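PDB 1YR2: prolyl oligopeptidase from Novosphingobium capsulatum, which probably hydrolyses oligopeptides as a serine endopeptidase, cutting after proline and much less readily after alanine. Local coordinates for residues His52-Val57 with Glu624-Arg630; Arg138-Val144 with Pro446-Val450; Val601-Leu605 with Arg633-His639. All coordinates share one frame; numbering follows the deposited sequence.

Contact 1. Residues His52-Val57 with Glu624-Arg630; sequences HFGEKV and EKEADWR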
loop_
_atom_site.group_PDB
_atom_site.type_symbol
_atom_site.label_atom_id
_atom_site.label_comp_id
_atom_site.label_asym_id
_atom_site.label_seq_id
_atom_site.Cartn_x
_atom_site.Cartn_y
_atom_site.Cartn_z
ATOM N N HIS A 52 18.908 -34.734 -11.192
ATOM C CA HIS A 52 19.213 -33.338 -11.345
ATOM C C HIS A 52 20.562 -33.127 -10.664
ATOM O O HIS A 52 20.698 -33.324 -9.477
ATOM C CB HIS A 52 18.103 -32.445 -10.748
ATOM C CG HIS A 52 16.773 -32.547 -11.449
ATOM N ND1 HIS A 52 16.495 -31.875 -12.618
ATOM C CD2 HIS A 52 15.637 -33.212 -11.132
ATOM C CE1 HIS A 52 15.267 -32.151 -13.013
ATOM N NE2 HIS A 52 14.718 -32.952 -12.123
ATOM N N PHE A 53 21.585 -32.799 -11.445
ATOM C CA PHE A 53 22.903 -32.440 -10.924
ATOM C C PHE A 53 23.505 -33.476 -9.987
ATOM O O PHE A 53 24.092 -33.115 -8.960
ATOM C CB PHE A 53 22.788 -31.076 -10.247
ATOM C CG PHE A 53 22.266 -29.991 -11.169
ATOM C CD1 PHE A 53 23.015 -29.589 -12.271
ATOM C CD2 PHE A 53 21.025 -29.399 -10.949
ATOM C CE1 PHE A 53 22.545 -28.596 -13.134
ATOM C CE2 PHE A 53 20.553 -28.398 -11.802
ATOM C CZ PHE A 53 21.317 -27.998 -12.902
ATOM N N GLY A 54 23.332 -34.759 -10.340
ATOM C CA GLY A 54 23.831 -35.880 -9.538
ATOM C C GLY A 54 22.951 -36.298 -8.361
ATOM O O GLY A 54 23.309 -37.199 -7.564
ATOM N N GLU A 55 21.814 -35.628 -8.225
ATOM C CA GLU A 55 20.876 -35.880 -7.150
ATOM C C GLU A 55 19.576 -36.514 -7.705
ATOM O O GLU A 55 19.248 -36.354 -8.873
ATOM C CB GLU A 55 20.581 -34.552 -6.415
ATOM C CG GLU A 55 21.722 -34.092 -5.499
ATOM C CD GLU A 55 21.289 -33.078 -4.419
ATOM O OE1 GLU A 55 20.145 -33.148 -3.850
ATOM O OE2 GLU A 55 22.115 -32.175 -4.116
ATOM N N LYS A 56 18.850 -37.253 -6.877
ATOM C CA LYS A 56 17.551 -37.756 -7.251
ATOM C C LYS A 56 16.502 -36.860 -6.603
ATOM O O LYS A 56 16.636 -36.519 -5.411
ATOM C CB LYS A 56 17.356 -39.195 -6.790
ATOM C CG LYS A 56 18.474 -40.157 -7.135
ATOM C CD LYS A 56 18.565 -40.390 -8.613
ATOM C CE LYS A 56 19.284 -41.714 -8.977
ATOM N NZ LYS A 56 18.810 -42.172 -10.326
ATOM N N VAL A 57 15.472 -36.505 -7.377
ATOM C CA VAL A 57 14.340 -35.687 -6.942
ATOM C C VAL A 57 13.055 -36.415 -7.235
ATOM O O VAL A 57 12.751 -36.678 -8.388
ATOM C CB VAL A 57 14.255 -34.391 -7.716
ATOM C CG1 VAL A 57 13.038 -33.542 -7.246
ATOM C CG2 VAL A 57 15.513 -33.639 -7.561
ATOM N N GLU A 624 17.840 -24.161 -13.784
ATOM C CA GLU A 624 18.690 -24.800 -14.793
ATOM C C GLU A 624 20.183 -24.634 -14.509
ATOM O O GLU A 624 21.023 -25.306 -15.124
ATOM C CB GLU A 624 18.361 -24.274 -16.203
ATOM C CG GLU A 624 18.823 -22.838 -16.542
ATOM C CD GLU A 624 17.740 -21.771 -16.297
ATOM O OE1 GLU A 624 16.743 -22.007 -15.534
ATOM O OE2 GLU A 624 17.907 -20.665 -16.859
ATOM N N LYS A 625 20.515 -23.746 -13.584
ATOM C CA LYS A 625 21.892 -23.512 -13.160
ATOM C C LYS A 625 22.235 -24.308 -11.879
ATOM O O LYS A 625 21.550 -24.184 -10.863
ATOM C CB LYS A 625 22.117 -22.007 -13.023
ATOM C CG LYS A 625 23.403 -21.675 -12.365
ATOM C CD LYS A 625 23.846 -20.231 -12.573
ATOM C CE LYS A 625 25.335 -20.119 -12.126
ATOM N NZ LYS A 625 25.720 -18.717 -11.919
ATOM N N GLU A 626 23.295 -25.129 -11.925
ATOM C CA GLU A 626 23.560 -26.058 -10.827
ATOM C C GLU A 626 23.580 -25.416 -9.466
ATOM O O GLU A 626 22.864 -25.846 -8.569
ATOM C CB GLU A 626 24.877 -26.828 -11.018
ATOM C CG GLU A 626 25.166 -27.807 -9.876
ATOM C CD GLU A 626 26.299 -28.788 -10.211
ATOM O OE1 GLU A 626 27.372 -28.348 -10.590
ATOM O OE2 GLU A 626 26.102 -29.993 -10.087
ATOM N N ALA A 627 24.436 -24.426 -9.296
ATOM C CA ALA A 627 24.592 -23.753 -8.013
ATOM C C ALA A 627 23.270 -23.130 -7.506
ATOM O O ALA A 627 22.951 -23.218 -6.307
ATOM C CB ALA A 627 25.629 -22.704 -8.127
ATOM N N ASP A 628 22.483 -22.532 -8.409
ATOM C CA ASP A 628 21.205 -21.904 -8.004
ATOM C C ASP A 628 20.202 -23.006 -7.614
ATOM O O ASP A 628 19.408 -22.832 -6.715
ATOM C CB ASP A 628 20.572 -21.096 -9.130
ATOM C CG ASP A 628 21.323 -19.818 -9.456
ATOM O OD1 ASP A 628 22.433 -19.636 -8.958
ATOM O OD2 ASP A 628 20.858 -18.953 -10.234
ATOM N N TRP A 629 20.232 -24.109 -8.341
ATOM C CA TRP A 629 19.404 -25.265 -8.048
ATOM C C TRP A 629 19.689 -25.804 -6.629
ATOM O O TRP A 629 18.741 -26.125 -5.893
ATOM C CB TRP A 629 19.567 -26.353 -9.127
ATOM C CG TRP A 629 18.633 -27.528 -8.932
ATOM C CD1 TRP A 629 17.450 -27.732 -9.553
ATOM C CD2 TRP A 629 18.835 -28.652 -8.078
ATOM N NE1 TRP A 629 16.884 -28.905 -9.123
ATOM C CE2 TRP A 629 17.716 -29.494 -8.215
ATOM C CE3 TRP A 629 19.848 -29.034 -7.202
ATOM C CZ2 TRP A 629 17.584 -30.692 -7.513
ATOM C CZ3 TRP A 629 19.705 -30.228 -6.472
ATOM C CH2 TRP A 629 18.564 -31.036 -6.636
ATOM N N ARG A 630 20.949 -25.879 -6.228
ATOM C CA ARG A 630 21.288 -26.428 -4.920
ATOM C C ARG A 630 20.788 -25.518 -3.812
ATOM O O ARG A 630 20.317 -26.000 -2.772
ATOM C CB ARG A 630 22.789 -26.648 -4.755
ATOM C CG ARG A 630 23.323 -27.800 -5.578
ATOM C CD ARG A 630 24.767 -28.155 -5.192
ATOM N NE ARG A 630 25.379 -28.957 -6.235
ATOM C CZ ARG A 630 25.095 -30.235 -6.502
ATOM N NH1 ARG A 630 24.220 -30.932 -5.798
ATOM N NH2 ARG A 630 25.733 -30.826 -7.497
#
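Phe53 and Glu626 mark the nearest approach of the two backbones, CA to CA 6.4 Å, where the type I' turn His52-Glu55 faces the first turn of the helix that follows the N-cap residue Lys625. Phe53 lays its ring against the helix, between Glu626 and the indole of Trp629. Over one ring face sits the CA of Glu626, 3.6 Å from the Phe53 centroid and 15° off the normal, a CH-pi contact that CB and CG of Glu626 extend along the CD1 side. At the CD2-CE2 side of the ring comes Trp629: Phe53 CE2 lies 3.5 Å from Trp629 CB, and the ring planes are inclined at 57°. The Trp629 indole leaves the helix toward the hairpin because chi1 (-175°) turns CG away from the backbone N. There Phe53 CD2 and His52 CB lean on the same face near its rim, while Val57 CG2 abuts the six-membered edge, 3.6 Å from Trp629 CZ2. At that edge the carboxylate of Glu55 stands almost upright to the indole plane.

Arg630 bridges the polar rim with both terminal nitrogens. Its NH1 forms a salt bridge to Glu55 OE2 at 3.0 Å, whereas NH2 donates to Phe53 O at 3.2 Å, approaching in the carbonyl plane. The same NH2 makes a salt bridge with Glu626 OE2 at 2.7 Å, although as a hydrogen bond it is weak. One guanidinium thus joins the hairpin, through Glu55 and Phe53 O, to Glu626 one turn earlier in the helix. An aromatic cluster of His52, Phe53 and Trp629 edged by a salt-bridge network in this way fastens the N-terminal beta hairpin to helix 626-633 of the alpha/beta-hydrolase domain.

Contact 2. Residues Arg138-Val144 with Pro446-Val450; sequences RPADAPV and PWEPV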
loop_
_atom_site.group_PDB
_atom_site.type_symbol
_atom_site.label_atom_id
_atom_site.label_comp_id
_atom_site.label_asym_id
_atom_site.label_seq_id
_atom_site.Cartn_x
_atom_site.Cartn_y
_atom_site.Cartn_z
ATOM N N ARG A 138 -17.955 23.512 1.740
ATOM C CA ARG A 138 -18.630 24.301 2.774
ATOM C C ARG A 138 -17.842 25.577 3.056
ATOM O O ARG A 138 -16.718 25.695 2.587
ATOM C CB ARG A 138 -18.825 23.456 4.027
ATOM C CG ARG A 138 -17.535 23.217 4.831
ATOM C CD ARG A 138 -17.763 22.297 6.086
ATOM N NE ARG A 138 -16.484 22.090 6.767
ATOM C CZ ARG A 138 -16.155 21.020 7.427
ATOM N NH1 ARG A 138 -17.021 20.040 7.594
ATOM N NH2 ARG A 138 -14.973 20.935 7.982
ATOM N N PRO A 139 -18.393 26.561 3.756
ATOM C CA PRO A 139 -17.578 27.741 4.081
ATOM C C PRO A 139 -16.324 27.374 4.891
ATOM O O PRO A 139 -16.371 26.494 5.755
ATOM C CB PRO A 139 -18.545 28.639 4.883
ATOM C CG PRO A 139 -19.927 28.174 4.400
ATOM C CD PRO A 139 -19.771 26.675 4.286
ATOM N N ALA A 140 -15.230 28.076 4.623
ATOM C CA ALA A 140 -13.937 27.788 5.227
ATOM C C ALA A 140 -13.977 27.933 6.724
ATOM O O ALA A 140 -13.243 27.248 7.405
ATOM C CB ALA A 140 -12.841 28.695 4.649
ATOM N N ASP A 141 -14.819 28.811 7.222
ATOM C CA ASP A 141 -15.011 29.025 8.650
ATOM C C ASP A 141 -16.158 28.189 9.283
ATOM O O ASP A 141 -16.528 28.433 10.425
ATOM C CB ASP A 141 -15.329 30.503 8.863
ATOM C CG ASP A 141 -16.673 30.891 8.245
ATOM O OD1 ASP A 141 -16.749 30.981 6.990
ATOM O OD2 ASP A 141 -17.708 31.087 8.908
ATOM N N ALA A 142 -16.745 27.234 8.559
ATOM C CA ALA A 142 -17.797 26.398 9.154
ATOM C C ALA A 142 -17.143 25.510 10.181
ATOM O O ALA A 142 -16.045 25.044 9.945
ATOM C CB ALA A 142 -18.464 25.528 8.124
ATOM N N PRO A 143 -17.810 25.244 11.294
ATOM C CA PRO A 143 -17.230 24.355 12.327
ATOM C C PRO A 143 -16.883 22.972 11.764
ATOM O O PRO A 143 -17.607 22.430 10.927
ATOM C CB PRO A 143 -18.363 24.248 13.382
ATOM C CG PRO A 143 -19.248 25.458 13.152
ATOM C CD PRO A 143 -19.115 25.821 11.719
ATOM N N VAL A 144 -15.751 22.427 12.179
ATOM C CA VAL A 144 -15.441 21.031 11.871
ATOM C C VAL A 144 -16.584 20.159 12.354
ATOM O O VAL A 144 -17.060 20.319 13.489
ATOM C CB VAL A 144 -14.123 20.635 12.550
ATOM C CG1 VAL A 144 -13.848 19.138 12.392
ATOM C CG2 VAL A 144 -12.980 21.471 11.982
ATOM N N PRO A 446 -6.870 16.004 15.700
ATOM C CA PRO A 446 -8.006 15.492 14.905
ATOM C C PRO A 446 -8.712 16.537 14.063
ATOM O O PRO A 446 -8.849 17.679 14.466
ATOM C CB PRO A 446 -8.944 14.906 15.984
ATOM C CG PRO A 446 -8.035 14.653 17.133
ATOM C CD PRO A 446 -7.024 15.769 17.144
ATOM N N TRP A 447 -9.172 16.139 12.876
ATOM C CA TRP A 447 -10.005 16.978 12.047
ATOM C C TRP A 447 -11.435 16.421 12.117
ATOM O O TRP A 447 -11.998 16.302 13.202
ATOM C CB TRP A 447 -9.414 17.046 10.623
ATOM C CG TRP A 447 -10.095 18.044 9.749
ATOM C CD1 TRP A 447 -10.289 19.384 10.031
ATOM C CD2 TRP A 447 -10.730 17.814 8.471
ATOM N NE1 TRP A 447 -11.002 19.975 9.020
ATOM C CE2 TRP A 447 -11.297 19.043 8.060
ATOM C CE3 TRP A 447 -10.866 16.702 7.631
ATOM C CZ2 TRP A 447 -11.981 19.187 6.843
ATOM C CZ3 TRP A 447 -11.553 16.822 6.428
ATOM C CH2 TRP A 447 -12.116 18.074 6.050
ATOM N N GLU A 448 -12.052 16.087 11.006
ATOM C CA GLU A 448 -13.385 15.541 11.039
ATOM C C GLU A 448 -13.449 14.261 11.818
ATOM O O GLU A 448 -12.667 13.325 11.565
ATOM C CB GLU A 448 -13.924 15.275 9.643
ATOM C CG GLU A 448 -14.248 16.565 8.897
ATOM C CD GLU A 448 -15.513 17.208 9.362
ATOM O OE1 GLU A 448 -16.462 16.492 9.746
ATOM O OE2 GLU A 448 -15.544 18.444 9.310
ATOM N N PRO A 449 -14.388 14.161 12.737
ATOM C CA PRO A 449 -14.642 12.843 13.353
ATOM C C PRO A 449 -15.053 11.784 12.326
ATOM O O PRO A 449 -15.745 12.095 11.361
ATOM C CB PRO A 449 -15.793 13.121 14.287
ATOM C CG PRO A 449 -15.735 14.561 14.570
ATOM C CD PRO A 449 -15.236 15.219 13.318
ATOM N N VAL A 450 -14.616 10.546 12.543
ATOM C CA VAL A 450 -14.943 9.406 11.689
ATOM C C VAL A 450 -15.579 8.340 12.566
ATOM O O VAL A 450 -15.005 7.961 13.592
ATOM C CB VAL A 450 -13.654 8.843 11.020
ATOM C CG1 VAL A 450 -13.886 7.532 10.346
ATOM C CG2 VAL A 450 -13.141 9.812 9.968
#
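The first and seventh blades of the beta-propeller are joined at this seam by Arg138, from strand 134-139, and Glu448, just past the last propeller strand. The guanidinium grips a single carboxylate oxygen end-on: NH1 and NH2 of Arg138 lie 2.8 and 2.9 Å from Glu448 OE2. That oxygen is in the guanidinium plane, but the two donors reach it differently. NH2 arrives nearly along the C-O bond direction, NH1 from above the carboxylate plane, 47° out of it. Gly145 N is a further donor to OE2, and NH1 also reaches Thr146 O, so the charged pair is tied into the loop after the strand.

Each of the seven blades here is a four-stranded sheet built from consecutive strands, the first from 110-152 and the last from 408-446. No strand is exchanged to close the ring, as in other prolyl oligopeptidases, and side chains such as these join the end blades across the seam.

Chi1 of Glu448 sets CG over one face of the neighbouring Trp447 indole, and the bend at chi2 (-76°) then aims the carboxylate at the arginine. Trp447 in turn borders the guanidinium, with CZ2 3.6 Å from Arg138 NH2 and the two planes 54° apart; its ring also meets Tyr422 edge-to-face. Val144 closes the outer side with both methyls. Its CG1 touches Trp447 O at 3.5 Å and Glu448 OE2 at 3.6 Å, while CG2 rests 3.9 Å from NE1 of the Trp447 indole.

Contact 3. Residues Val601-Leu605 with Arg633-His639; sequences VMDML and RRYSPYH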
loop_
_atom_site.group_PDB
_atom_site.type_symbol
_atom_site.label_atom_id
_atom_site.label_comp_id
_atom_site.label_asym_id
_atom_site.label_seq_id
_atom_site.Cartn_x
_atom_site.Cartn_y
_atom_site.Cartn_z
ATOM N N VAL A 601 4.474 -20.150 -3.300
ATOM C CA VAL A 601 5.372 -20.775 -4.275
ATOM C C VAL A 601 6.087 -21.984 -3.624
ATOM O O VAL A 601 7.186 -21.858 -3.113
ATOM C CB VAL A 601 6.421 -19.737 -4.826
ATOM C CG1 VAL A 601 7.124 -20.294 -6.001
ATOM C CG2 VAL A 601 5.735 -18.403 -5.206
ATOM N N MET A 602 5.462 -23.148 -3.654
ATOM C CA MET A 602 5.893 -24.294 -2.847
ATOM C C MET A 602 6.880 -25.225 -3.553
ATOM O O MET A 602 7.694 -25.838 -2.887
ATOM C CB MET A 602 4.677 -25.071 -2.323
ATOM C CG MET A 602 3.688 -24.201 -1.537
ATOM S SD MET A 602 4.523 -23.132 -0.253
ATOM C CE MET A 602 3.265 -23.247 1.051
ATOM N N ASP A 603 6.816 -25.295 -4.884
ATOM C CA ASP A 603 7.790 -26.053 -5.642
ATOM C C ASP A 603 8.786 -25.078 -6.295
ATOM O O ASP A 603 8.553 -24.512 -7.356
ATOM C CB ASP A 603 7.109 -26.945 -6.671
ATOM C CG ASP A 603 8.110 -27.891 -7.376
ATOM O OD1 ASP A 603 9.350 -27.569 -7.411
ATOM O OD2 ASP A 603 7.746 -28.941 -7.947
ATOM N N MET A 604 9.873 -24.856 -5.592
ATOM C CA MET A 604 10.892 -23.883 -5.970
ATOM C C MET A 604 11.856 -24.436 -6.996
ATOM O O MET A 604 12.753 -23.721 -7.451
ATOM C CB MET A 604 11.657 -23.469 -4.714
ATOM C CG MET A 604 10.833 -22.655 -3.739
ATOM S SD MET A 604 10.184 -21.118 -4.436
ATOM C CE MET A 604 11.649 -20.267 -4.918
ATOM N N LEU A 605 11.691 -25.703 -7.365
ATOM C CA LEU A 605 12.467 -26.282 -8.442
ATOM C C LEU A 605 11.780 -26.114 -9.790
ATOM O O LEU A 605 12.455 -26.212 -10.817
ATOM C CB LEU A 605 12.765 -27.770 -8.189
ATOM C CG LEU A 605 13.444 -28.095 -6.872
ATOM C CD1 LEU A 605 13.780 -29.621 -6.855
ATOM C CD2 LEU A 605 14.650 -27.258 -6.698
ATOM N N ARG A 633 16.974 -26.126 -3.692
ATOM C CA ARG A 633 16.644 -27.466 -3.176
ATOM C C ARG A 633 16.705 -27.483 -1.647
ATOM O O ARG A 633 15.986 -28.204 -1.014
ATOM C CB ARG A 633 17.588 -28.527 -3.789
ATOM C CG ARG A 633 17.454 -29.911 -3.245
ATOM C CD ARG A 633 16.108 -30.453 -3.461
ATOM N NE ARG A 633 15.926 -31.808 -2.931
ATOM C CZ ARG A 633 15.476 -32.072 -1.706
ATOM N NH1 ARG A 633 15.250 -31.101 -0.836
ATOM N NH2 ARG A 633 15.279 -33.342 -1.322
ATOM N N ARG A 634 17.542 -26.663 -1.052
ATOM C CA ARG A 634 17.669 -26.626 0.405
ATOM C C ARG A 634 16.435 -26.089 1.114
ATOM O O ARG A 634 16.239 -26.394 2.266
ATOM C CB ARG A 634 18.882 -25.778 0.829
ATOM C CG ARG A 634 20.193 -26.461 0.564
ATOM C CD ARG A 634 21.414 -25.527 0.553
ATOM N NE ARG A 634 22.600 -26.240 0.049
ATOM C CZ ARG A 634 23.565 -25.730 -0.729
ATOM N NH1 ARG A 634 23.563 -24.452 -1.135
ATOM N NH2 ARG A 634 24.538 -26.530 -1.141
ATOM N N TYR A 635 15.600 -25.325 0.419
ATOM C CA TYR A 635 14.397 -24.750 1.056
ATOM C C TYR A 635 13.053 -24.919 0.369
ATOM O O TYR A 635 12.010 -24.571 0.959
ATOM C CB TYR A 635 14.635 -23.291 1.416
ATOM C CG TYR A 635 14.691 -22.309 0.262
ATOM C CD1 TYR A 635 13.536 -21.870 -0.360
ATOM C CD2 TYR A 635 15.897 -21.780 -0.179
ATOM C CE1 TYR A 635 13.560 -20.933 -1.375
ATOM C CE2 TYR A 635 15.943 -20.842 -1.239
ATOM C CZ TYR A 635 14.764 -20.425 -1.828
ATOM O OH TYR A 635 14.729 -19.483 -2.856
ATOM N N SER A 636 13.026 -25.460 -0.850
ATOM C CA SER A 636 11.766 -25.688 -1.572
ATOM C C SER A 636 10.777 -26.408 -0.663
ATOM O O SER A 636 11.032 -27.552 -0.319
ATOM C CB SER A 636 12.046 -26.557 -2.784
ATOM O OG SER A 636 10.861 -26.886 -3.485
ATOM N N PRO A 637 9.704 -25.752 -0.202
ATOM C CA PRO A 637 8.811 -26.385 0.795
ATOM C C PRO A 637 8.305 -27.800 0.395
ATOM O O PRO A 637 8.294 -28.673 1.245
ATOM C CB PRO A 637 7.677 -25.386 0.958
ATOM C CG PRO A 637 8.309 -24.098 0.597
ATOM C CD PRO A 637 9.325 -24.372 -0.510
ATOM N N TYR A 638 7.984 -28.018 -0.866
ATOM C CA TYR A 638 7.432 -29.303 -1.319
ATOM C C TYR A 638 8.442 -30.429 -1.173
ATOM O O TYR A 638 8.049 -31.562 -0.911
ATOM C CB TYR A 638 6.970 -29.143 -2.778
ATOM C CG TYR A 638 6.553 -30.392 -3.532
ATOM C CD1 TYR A 638 5.454 -31.149 -3.141
ATOM C CD2 TYR A 638 7.249 -30.798 -4.665
ATOM C CE1 TYR A 638 5.058 -32.310 -3.867
ATOM C CE2 TYR A 638 6.865 -31.946 -5.411
ATOM C CZ TYR A 638 5.766 -32.682 -5.008
ATOM O OH TYR A 638 5.393 -33.781 -5.757
ATOM N N HIS A 639 9.724 -30.118 -1.304
ATOM C CA HIS A 639 10.789 -31.127 -1.311
ATOM C C HIS A 639 11.407 -31.317 0.062
ATOM O O HIS A 639 12.297 -32.142 0.211
ATOM C CB HIS A 639 11.906 -30.756 -2.318
ATOM C CG HIS A 639 11.424 -30.678 -3.719
ATOM N ND1 HIS A 639 11.009 -29.494 -4.278
ATOM C CD2 HIS A 639 11.238 -31.634 -4.658
ATOM C CE1 HIS A 639 10.590 -29.725 -5.514
ATOM N NE2 HIS A 639 10.707 -31.019 -5.761
HETATM O O HOH W 1 9.394 -31.055 -8.525
#
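Asp603 and His639 meet where the loop after strand 594-598 of the alpha/beta-hydrolase sheet packs on the short 3-10 turn 637-639, and Asp603 shapes its own loop as an Asx turn, OD1 accepting from Leu605 N.

Two hydrogen bonds cross between the segments. Tyr638 N donates to Met602 O at 3.0 Å, tilted 34° from the carbonyl plane, and Met604 N donates to Ser636 OG at 3.1 Å. Ser636 places that hydroxyl anti to its backbone N (chi1 177°), where it also shares a hydrogen bond of 2.7 Å with His639 ND1.

Among charged and polar groups, the Asp603 carboxylate approaches the histidine edge, with OD1 in the ring plane and 3.1 Å from His639 CE1. Its OD2 takes a hydrogen from a water that also bonds His639 NE2, and forms a salt bridge to Lys668 of helix 664-675. Replacing Asp603 with an alanine would probably leave Lys668 without this counter-charge, deprive Leu605 N of its acceptor and let the loop lose its Asx turn.

Apolar packing fills the rest. Met602 SD lies 4.0 Å from Pro637 CG, the two side chains crossing at about a right angle. Met604, bent at chi2 and chi3, touches Pro637 CD and Tyr635 CE1 with its CG and carries CE toward the phenol oxygen. The His639 ring is held from both faces: Tyr638 CD2 covers one near its rim, and on the opposite face Leu605 CD1 sits 3.6 Å from the ring centroid, 16° off its normal.

Overall arrangement
Contacts 1 and 3 form one continuous patch of the hydrolase domain, their centres 12 Å apart. They share packing directly: Val57 CG1 lies 3.7 Å from His639 CD2, and Trp629 NE1 lies 3.7 Å from Leu605 CD2, so the N-terminal hairpin, helix 626-633 and the loops 601-605 and 633-639 are packed together. Contact 2 belongs to the propeller, on the opposite side of the chain's centre, about 64 Å from contact 1 and 55 Å from contact 3 between centres. Contact 3 comes near the probable nucleophile elbow around Ser575: the Val601 side chain lies close to that turn without touching it.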